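Long-range contacts in fervidolysin (Fervidobacterium pennivorans, PDB 1R6V), which degrades keratin into peptides as a subtilisin-like serine protease, allowing its bacterium to grow on native feathers: residues Ile157-Asp162 with Lys262-Ser267; Val316-Tyr321 with Gln378-Ala383; Thr346-Val351 with Tyr374-Gly379. The protein carries 1 engineered substitution. All coordinates share one frame; numbering follows the deposited sequence.

Interaction 1: Ile157-Asp162 with Lys262-Ser267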
loop_
_atom_site.group_PDB
_atom_site.type_symbol
_atom_site.label_atom_id
_atom_site.label_comp_id
_atom_site.label_asym_id
_atom_site.label_seq_id
_atom_site.Cartn_x
_atom_site.Cartn_y
_atom_site.Cartn_z
ATOM N N ILE A 157 -16.014 -2.256 18.519
ATOM C CA ILE A 157 -16.439 -2.848 17.249
ATOM C C ILE A 157 -15.182 -3.258 16.474
ATOM O O ILE A 157 -14.294 -2.447 16.239
ATOM C CB ILE A 157 -17.249 -1.833 16.395
ATOM C CG1 ILE A 157 -18.603 -1.572 17.059
ATOM C CG2 ILE A 157 -17.482 -2.380 14.978
ATOM C CD1 ILE A 157 -19.370 -0.408 16.437
ATOM N N VAL A 158 -15.121 -4.530 16.088
ATOM C CA VAL A 158 -13.978 -5.061 15.342
ATOM C C VAL A 158 -14.405 -5.394 13.917
ATOM O O VAL A 158 -15.331 -6.200 13.726
ATOM C CB VAL A 158 -13.492 -6.394 15.963
ATOM C CG1 VAL A 158 -12.376 -6.998 15.125
ATOM C CG2 VAL A 158 -13.045 -6.172 17.399
ATOM N N ALA A 159 -13.740 -4.804 12.931
ATOM C CA ALA A 159 -14.075 -5.112 11.545
ATOM C C ALA A 159 -13.244 -6.288 11.084
ATOM O O ALA A 159 -12.017 -6.276 11.189
ATOM C CB ALA A 159 -13.826 -3.918 10.635
ATOM N N VAL A 160 -13.932 -7.314 10.594
ATOM C CA VAL A 160 -13.255 -8.496 10.068
ATOM C C VAL A 160 -13.337 -8.301 8.544
ATOM O O VAL A 160 -14.377 -8.517 7.928
ATOM C CB VAL A 160 -13.956 -9.797 10.552
ATOM C CG1 VAL A 160 -13.476 -11.008 9.727
ATOM C CG2 VAL A 160 -13.620 -10.031 12.037
ATOM N N VAL A 161 -12.217 -7.883 7.967
ATOM C CA VAL A 161 -12.082 -7.563 6.536
ATOM C C VAL A 161 -11.566 -8.847 5.932
ATOM O O VAL A 161 -10.375 -9.127 5.939
ATOM C CB VAL A 161 -11.121 -6.384 6.394
ATOM C CG1 VAL A 161 -11.112 -5.891 4.943
ATOM C CG2 VAL A 161 -11.584 -5.264 7.354
ATOM N N ASP A 162 -12.500 -9.599 5.360
ATOM C CA ASP A 162 -12.191 -10.956 4.956
ATOM C C ASP A 162 -13.253 -11.492 3.964
ATOM O O ASP A 162 -13.795 -10.743 3.138
ATOM C CB ASP A 162 -12.236 -11.745 6.275
ATOM C CG ASP A 162 -11.320 -12.924 6.306
ATOM O OD1 ASP A 162 -11.628 -13.928 5.627
ATOM O OD2 ASP A 162 -10.291 -12.833 7.017
ATOM N N LYS A 262 -13.122 0.173 15.687
ATOM C CA LYS A 262 -11.930 0.734 16.320
ATOM C C LYS A 262 -10.680 -0.097 16.046
ATOM O O LYS A 262 -9.562 0.336 16.318
ATOM C CB LYS A 262 -12.140 0.904 17.828
ATOM C CG LYS A 262 -13.181 1.952 18.176
ATOM C CD LYS A 262 -12.892 3.259 17.493
ATOM C CE LYS A 262 -14.039 4.244 17.705
ATOM N NZ LYS A 262 -13.819 5.490 16.917
ATOM N N VAL A 263 -10.870 -1.305 15.527
ATOM C CA VAL A 263 -9.733 -2.137 15.146
ATOM C C VAL A 263 -10.227 -3.022 13.996
ATOM O O VAL A 263 -11.410 -3.371 13.939
ATOM C CB VAL A 263 -9.195 -3.000 16.341
ATOM C CG1 VAL A 263 -10.321 -3.836 16.951
ATOM C CG2 VAL A 263 -8.052 -3.893 15.862
ATOM N N MET A 264 -9.344 -3.311 13.040
ATOM C CA MET A 264 -9.689 -4.170 11.891
ATOM C C MET A 264 -8.677 -5.290 11.776
ATOM O O MET A 264 -7.499 -5.088 12.049
ATOM C CB MET A 264 -9.645 -3.385 10.573
ATOM C CG MET A 264 -10.512 -2.117 10.574
ATOM S SD MET A 264 -10.954 -1.564 8.859
ATOM C CE MET A 264 -11.349 0.197 9.196
ATOM N N ASN A 265 -9.144 -6.456 11.337
ATOM C CA ASN A 265 -8.279 -7.620 11.166
ATOM C C ASN A 265 -8.144 -7.879 9.659
ATOM O O ASN A 265 -9.149 -7.973 8.964
ATOM C CB ASN A 265 -8.896 -8.836 11.865
ATOM C CG ASN A 265 -8.014 -10.073 11.746
ATOM O OD1 ASN A 265 -8.125 -10.850 10.782
ATOM N ND2 ASN A 265 -7.114 -10.240 12.705
ATOM N N HIS A 266 -6.907 -7.946 9.170
ATOM C CA HIS A 266 -6.618 -8.181 7.743
ATOM C C HIS A 266 -5.644 -9.335 7.532
ATOM O O HIS A 266 -4.568 -9.342 8.133
ATOM C CB HIS A 266 -5.923 -6.972 7.108
ATOM C CG HIS A 266 -6.696 -5.696 7.192
ATOM N ND1 HIS A 266 -7.585 -5.294 6.213
ATOM C CD2 HIS A 266 -6.708 -4.731 8.141
ATOM C CE1 HIS A 266 -8.114 -4.131 6.565
ATOM N NE2 HIS A 266 -7.596 -3.769 7.730
ATOM N N SER A 267 -5.989 -10.288 6.675
ATOM C CA SER A 267 -5.045 -11.363 6.372
ATOM C C SER A 267 -5.103 -11.614 4.876
ATOM O O SER A 267 -5.539 -12.674 4.411
ATOM C CB SER A 267 -5.380 -12.632 7.150
ATOM O OG SER A 267 -5.079 -12.430 8.529
HETATM O O HOH W 1 -8.465 -11.055 5.581
HETATM O O HOH W 2 -10.005 -10.764 8.789
#
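The imidazole of His-266 is met obliquely by the branched side chain of Val-161, whose CB lies 3.7 Å from ND1 of His-266 and whose CG1 and CG2 come close to ND1 and CE1. With CG of His-266 anti to its carbonyl carbon (chi1 -58°), the ring swings across to this valine. Its ND1 is hydrogen-bonded to NE1 of Trp-268, which helps set the ring's rotation, and the rings of Phe-281 and Trp-268 meet it as well. The carboxamide of Asn-265 projects from the opposite face of the sheet, its ND2 bonded to OG1 of Thr-388 and its OD1 2.7 Å from a water that also reaches OD2 of Asp-162. That same OD2 receives a second water, 2.9 Å away, which in addition donates to O of Val-161 and accepts from N of Ser-267. The carboxylate is thus linked to the neighbouring strand through solvent.

The backbones run parallel at 21°, and four N-H...O bonds alternate between them. N of Asn-265 to O of Ala-159 measures 2.9 Å and lies nearly along the C=O axis; N of Val-161 to O of Asn-265 is longer, at 3.2 Å. On the face bearing Ala-159 and Met-264, CB of Ala-159 touches CG of Met-264 at 3.8 Å. On the other, Val-158 and Val-263 lie side by side, CG2 of the first 3.6 Å from CG1 of the second.

Asp-162, probably the charge-relay aspartate, ends its strand, as in the parallel sheet of subtilisins. Strand 225-230 continues the sheet beside 157-162, and strand 290-294 beside 263-269. Helix 246-258 covers Ala-159 and Met-264, while helices 200-209 and 380-397 pack on the side of Val-158, Val-160 and Asn-265.

Interaction 2: Val316-Tyr321 with Gln378-Ala383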
loop_
_atom_site.group_PDB
_atom_site.type_symbol
_atom_site.label_atom_id
_atom_site.label_comp_id
_atom_site.label_asym_id
_atom_site.label_seq_id
_atom_site.Cartn_x
_atom_site.Cartn_y
_atom_site.Cartn_z
ATOM N N VAL A 316 1.514 -9.210 12.293
ATOM C CA VAL A 316 1.538 -10.354 13.194
ATOM C C VAL A 316 2.072 -11.653 12.614
ATOM O O VAL A 316 1.649 -12.080 11.541
ATOM C CB VAL A 316 0.103 -10.617 13.708
ATOM C CG1 VAL A 316 0.065 -11.784 14.676
ATOM C CG2 VAL A 316 -0.449 -9.350 14.344
ATOM N N ALA A 317 2.992 -12.283 13.337
ATOM C CA ALA A 317 3.555 -13.556 12.902
ATOM C C ALA A 317 2.843 -14.716 13.583
ATOM O O ALA A 317 2.274 -14.570 14.663
ATOM C CB ALA A 317 5.036 -13.603 13.232
ATOM N N ALA A 318 2.894 -15.886 12.952
ATOM C CA ALA A 318 2.259 -17.080 13.504
ATOM C C ALA A 318 3.242 -17.856 14.382
ATOM O O ALA A 318 4.383 -18.095 13.976
ATOM C CB ALA A 318 1.780 -17.967 12.370
ATOM N N LEU A 319 2.794 -18.234 15.575
ATOM C CA LEU A 319 3.629 -18.997 16.500
ATOM C C LEU A 319 3.079 -20.401 16.726
ATOM O O LEU A 319 1.870 -20.623 16.775
ATOM C CB LEU A 319 3.726 -18.280 17.855
ATOM C CG LEU A 319 4.359 -16.887 17.857
ATOM C CD1 LEU A 319 4.396 -16.346 19.290
ATOM C CD2 LEU A 319 5.791 -16.981 17.295
ATOM N N ASP A 320 4.002 -21.345 16.880
ATOM C CA ASP A 320 3.685 -22.744 17.130
ATOM C C ASP A 320 4.327 -23.002 18.502
ATOM O O ASP A 320 5.002 -22.134 19.055
ATOM C CB ASP A 320 4.363 -23.575 16.024
ATOM C CG ASP A 320 4.028 -25.064 16.076
ATOM O OD1 ASP A 320 3.125 -25.481 16.827
ATOM O OD2 ASP A 320 4.685 -25.825 15.328
ATOM N N TYR A 321 4.106 -24.172 19.071
ATOM C CA TYR A 321 4.736 -24.490 20.343
ATOM C C TYR A 321 5.066 -25.973 20.252
ATOM O O TYR A 321 4.188 -26.785 19.996
ATOM C CB TYR A 321 3.783 -24.239 21.510
ATOM C CG TYR A 321 4.423 -24.472 22.852
ATOM C CD1 TYR A 321 5.151 -23.463 23.488
ATOM C CD2 TYR A 321 4.336 -25.723 23.475
ATOM C CE1 TYR A 321 5.780 -23.688 24.715
ATOM C CE2 TYR A 321 4.959 -25.963 24.700
ATOM C CZ TYR A 321 5.679 -24.944 25.317
ATOM O OH TYR A 321 6.296 -25.169 26.537
ATOM N N GLN A 378 -4.412 -23.518 10.829
ATOM C CA GLN A 378 -3.064 -23.055 11.090
ATOM C C GLN A 378 -2.769 -21.974 10.058
ATOM O O GLN A 378 -3.314 -21.996 8.954
ATOM C CB GLN A 378 -2.088 -24.220 10.946
ATOM C CG GLN A 378 -0.661 -23.847 10.700
ATOM C CD GLN A 378 0.094 -24.994 10.026
ATOM O OE1 GLN A 378 0.208 -26.079 10.583
ATOM N NE2 GLN A 378 0.601 -24.752 8.821
ATOM N N GLY A 379 -1.938 -21.010 10.429
ATOM C CA GLY A 379 -1.577 -19.967 9.494
ATOM C C GLY A 379 -1.452 -18.625 10.174
ATOM O O GLY A 379 -1.913 -18.443 11.304
ATOM N N THR A 380 -0.818 -17.685 9.488
ATOM C CA THR A 380 -0.675 -16.359 10.056
ATOM C C THR A 380 -2.071 -15.738 10.181
ATOM O O THR A 380 -2.303 -14.857 11.014
ATOM C CB THR A 380 0.239 -15.481 9.183
ATOM O OG1 THR A 380 1.455 -16.195 8.905
ATOM C CG2 THR A 380 0.599 -14.224 9.927
ATOM N N SER A 381 -3.024 -16.228 9.390
ATOM C CA SER A 381 -4.380 -15.681 9.468
ATOM C C SER A 381 -5.072 -16.147 10.758
ATOM O O SER A 381 -6.112 -15.611 11.162
ATOM C CB SER A 381 -5.203 -16.090 8.239
ATOM O OG SER A 381 -5.487 -17.474 8.238
ATOM N N MET A 382 -4.498 -17.161 11.403
ATOM C CA MET A 382 -5.046 -17.656 12.659
ATOM C C MET A 382 -4.386 -16.899 13.826
ATOM O O MET A 382 -4.928 -16.835 14.930
ATOM C CB MET A 382 -4.793 -19.169 12.799
ATOM C CG MET A 382 -5.917 -20.045 12.255
ATOM S SD MET A 382 -6.274 -19.661 10.506
ATOM C CE MET A 382 -4.609 -19.545 9.892
ATOM N N ALA A 383 -3.215 -16.329 13.570
ATOM C CA ALA A 383 -2.492 -15.586 14.604
ATOM C C ALA A 383 -3.024 -14.160 14.738
ATOM O O ALA A 383 -3.259 -13.661 15.843
ATOM C CB ALA A 383 -0.993 -15.543 14.260
#
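The methyl of Ala-383 lies against the backbone of strand 316-321, with CB 3.4 Å from O of Ala-317 and 3.7 Å from CA of Ala-318. It also meets two side chains: CG1 of Val-316 at 3.9 Å from CB of Ala-383, and CB of Ala-318 at 4.1 Å. CG1 of Val-316 stands anti to its backbone N (chi1 -179°), which brings it against C and CB of Ala-383. CB of Ala-318 also rests on the main chain, 3.7 Å from CA of Thr-380 and within van der Waals range of O of Gly-379.

The turn touched here is the start of helix 380-397, which carries Ser-381, probably the charge-relay serine, within the Gly-Thr-Ser-Met-Ala-Ala-Pro sequence of subtilases. CB of Ser-381 points away from the strand, so the serine lies on the far side from this packing. N of Met-382 is hydrogen-bonded to O of Gly-379 at 2.9 Å, a three-residue turn in the weakly bonded opening of the helix. Gly-379 has a positive phi of 143°, a backbone shape common for glycine. OG1 of Thr-380 makes a weak hydrogen bond to O of Gly-296, and the same threonine touches Ser-294 on strand 290-294, next to 314-322 in the sheet.

Interaction 3: Thr346-Val351 with Tyr374-Gly379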
loop_
_atom_site.group_PDB
_atom_site.type_symbol
_atom_site.label_atom_id
_atom_site.label_comp_id
_atom_site.label_asym_id
_atom_site.label_seq_id
_atom_site.Cartn_x
_atom_site.Cartn_y
_atom_site.Cartn_z
ATOM N N THR A 346 -2.991 -25.093 15.092
ATOM C CA THR A 346 -3.975 -25.854 15.858
ATOM C C THR A 346 -4.930 -24.930 16.619
ATOM O O THR A 346 -5.151 -25.076 17.820
ATOM C CB THR A 346 -3.268 -26.825 16.843
ATOM O OG1 THR A 346 -2.200 -27.487 16.151
ATOM C CG2 THR A 346 -4.250 -27.889 17.353
ATOM N N ILE A 347 -5.500 -23.979 15.889
ATOM C CA ILE A 347 -6.440 -23.029 16.459
ATOM C C ILE A 347 -7.866 -23.470 16.133
ATOM O O ILE A 347 -8.303 -23.421 14.971
ATOM C CB ILE A 347 -6.229 -21.610 15.889
ATOM C CG1 ILE A 347 -4.784 -21.146 16.125
ATOM C CG2 ILE A 347 -7.242 -20.642 16.520
ATOM C CD1 ILE A 347 -4.326 -21.195 17.582
ATOM N N LEU A 348 -8.587 -23.866 17.177
ATOM C CA LEU A 348 -9.960 -24.315 17.070
ATOM C C LEU A 348 -10.897 -23.111 17.070
ATOM O O LEU A 348 -10.815 -22.273 17.956
ATOM C CB LEU A 348 -10.304 -25.224 18.258
ATOM C CG LEU A 348 -11.751 -25.726 18.278
ATOM C CD1 LEU A 348 -12.007 -26.566 17.016
ATOM C CD2 LEU A 348 -11.994 -26.578 19.543
ATOM N N SER A 349 -11.765 -23.031 16.063
ATOM C CA SER A 349 -12.726 -21.938 15.984
ATOM C C SER A 349 -13.939 -22.298 15.139
ATOM O O SER A 349 -14.036 -23.394 14.580
ATOM C CB SER A 349 -12.079 -20.680 15.424
ATOM O OG SER A 349 -12.950 -19.558 15.635
ATOM N N THR A 350 -14.859 -21.344 15.066
ATOM C CA THR A 350 -16.103 -21.465 14.324
ATOM C C THR A 350 -15.920 -21.449 12.802
ATOM O O THR A 350 -15.106 -20.692 12.284
ATOM C CB THR A 350 -17.040 -20.287 14.695
ATOM O OG1 THR A 350 -16.296 -19.058 14.653
ATOM C CG2 THR A 350 -17.592 -20.450 16.101
ATOM N N VAL A 351 -16.642 -22.317 12.090
ATOM C CA VAL A 351 -16.611 -22.284 10.630
ATOM C C VAL A 351 -18.076 -22.318 10.207
ATOM O O VAL A 351 -18.945 -22.735 10.982
ATOM C CB VAL A 351 -15.814 -23.462 9.960
ATOM C CG1 VAL A 351 -14.341 -23.386 10.359
ATOM C CG2 VAL A 351 -16.426 -24.820 10.305
ATOM N N TYR A 374 -17.110 -26.580 13.769
ATOM C CA TYR A 374 -15.804 -26.034 14.131
ATOM C C TYR A 374 -14.706 -26.747 13.380
ATOM O O TYR A 374 -14.914 -27.839 12.864
ATOM C CB TYR A 374 -15.539 -26.254 15.625
ATOM C CG TYR A 374 -16.540 -25.583 16.523
ATOM C CD1 TYR A 374 -17.798 -26.140 16.750
ATOM C CD2 TYR A 374 -16.245 -24.345 17.098
ATOM C CE1 TYR A 374 -18.743 -25.476 17.518
ATOM C CE2 TYR A 374 -17.174 -23.674 17.864
ATOM C CZ TYR A 374 -18.424 -24.237 18.068
ATOM O OH TYR A 374 -19.352 -23.540 18.794
ATOM N N ASP A 375 -13.533 -26.129 13.328
ATOM C CA ASP A 375 -12.391 -26.772 12.694
ATOM C C ASP A 375 -11.116 -26.170 13.240
ATOM O O ASP A 375 -11.111 -25.055 13.783
ATOM C CB ASP A 375 -12.408 -26.632 11.156
ATOM C CG ASP A 375 -11.806 -27.855 10.458
ATOM O OD1 ASP A 375 -11.106 -28.637 11.148
ATOM O OD2 ASP A 375 -12.030 -28.024 9.229
ATOM N N TYR A 376 -10.036 -26.919 13.087
ATOM C CA TYR A 376 -8.716 -26.505 13.545
ATOM C C TYR A 376 -7.911 -26.007 12.345
ATOM O O TYR A 376 -7.700 -26.746 11.387
ATOM C CB TYR A 376 -7.957 -27.682 14.179
ATOM C CG TYR A 376 -8.661 -28.348 15.337
ATOM C CD1 TYR A 376 -9.665 -29.277 15.103
ATOM C CD2 TYR A 376 -8.325 -28.055 16.658
ATOM C CE1 TYR A 376 -10.321 -29.905 16.140
ATOM C CE2 TYR A 376 -8.990 -28.689 17.720
ATOM C CZ TYR A 376 -9.987 -29.611 17.438
ATOM O OH TYR A 376 -10.680 -30.243 18.442
ATOM N N TYR A 377 -7.446 -24.765 12.415
ATOM C CA TYR A 377 -6.669 -24.172 11.337
ATOM C C TYR A 377 -5.276 -23.763 11.804
ATOM O O TYR A 377 -5.003 -23.642 13.004
ATOM C CB TYR A 377 -7.350 -22.903 10.804
ATOM C CG TYR A 377 -8.610 -23.102 9.991
ATOM C CD1 TYR A 377 -9.070 -24.375 9.655
ATOM C CD2 TYR A 377 -9.324 -21.999 9.533
ATOM C CE1 TYR A 377 -10.220 -24.548 8.870
ATOM C CE2 TYR A 377 -10.471 -22.151 8.758
ATOM C CZ TYR A 377 -10.917 -23.423 8.428
ATOM O OH TYR A 377 -12.063 -23.576 7.665
ATOM N N GLN A 378 -4.412 -23.518 10.829
ATOM C CA GLN A 378 -3.064 -23.055 11.090
ATOM C C GLN A 378 -2.769 -21.974 10.058
ATOM O O GLN A 378 -3.314 -21.996 8.954
ATOM C CB GLN A 378 -2.088 -24.220 10.946
ATOM C CG GLN A 378 -0.661 -23.847 10.700
ATOM C CD GLN A 378 0.094 -24.994 10.026
ATOM O OE1 GLN A 378 0.208 -26.079 10.583
ATOM N NE2 GLN A 378 0.601 -24.752 8.821
ATOM N N GLY A 379 -1.938 -21.010 10.429
ATOM C CA GLY A 379 -1.577 -19.967 9.494
ATOM C C GLY A 379 -1.452 -18.625 10.174
ATOM O O GLY A 379 -1.913 -18.443 11.304
#
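Leu-348 places its CD1 methyl over the centre of one face of the Tyr-376 ring, 3.7 Å from the ring centroid and 10° off the normal, a CH-pi contact. CG of Leu-348 anti to its backbone N (chi1 178°) carries the isobutyl group across to the tyrosine, and CB of Leu-348 lies near the CE2 side of the same ring. The far end of Tyr-376 is held by Glu-134, whose OE1 bonds to its OH. The same CD1 of Leu-348 also touches CB of Tyr-374 at 3.8 Å; the ring of Tyr-374 then extends to CG2 of Thr-350, which approaches CE2 obliquely at 3.7 Å. Tyr-377 lies on the sheet face that also carries Ile-347, Ser-349 and Asp-375. CG1 of Val-351 meets it obliquely, 3.5 Å from OH, which is hydrogen-bonded to OG of Ser-199, and the ring stacks on His-203.

The strands themselves run antiparallel but strongly twisted, at 135°. Ile-347 and Tyr-377 exchange two bonds, the straighter from N of Ile-347 to O of Tyr-377 at 2.9 Å; Ser-349 and Asp-375 form the second such pair. Thr-346 and Ile-347 together face Tyr-377, a G1 beta bulge. With strand 104-105 on the other edge of 374-378, the pair makes a three-stranded antiparallel sheet. OH of Tyr-374 bonds to OD2 of Asp-171, a calcium ligand, which puts Tyr-374 in the second shell of the calcium site.

Overall arrangement
None of the three contacts, all in the catalytic domain, is a surface contact: every touching residue of interaction 2 is buried, while interaction 1 keeps exposed Lys-262 and interaction 3 partly exposed Gln-378 at one end. Interaction 1 is central-sheet pairing, parallel, held by backbone hydrogen bonds with small apolar side-chain contacts and water bridging near the probable catalytic aspartate. Interaction 2 sets a helix start on the same sheet through methyl and backbone packing alone. Interaction 3 belongs to a separate antiparallel sheet, rich in tyrosines, near the calcium ion. Interactions 2 and 3 share Gln-378 and Gly-379, where strand 374-378 is followed by helix 380-397; Met-382 packs on Tyr-377 and Ile-347. Ser-267 touches Ser-381, joining interactions 1 and 2.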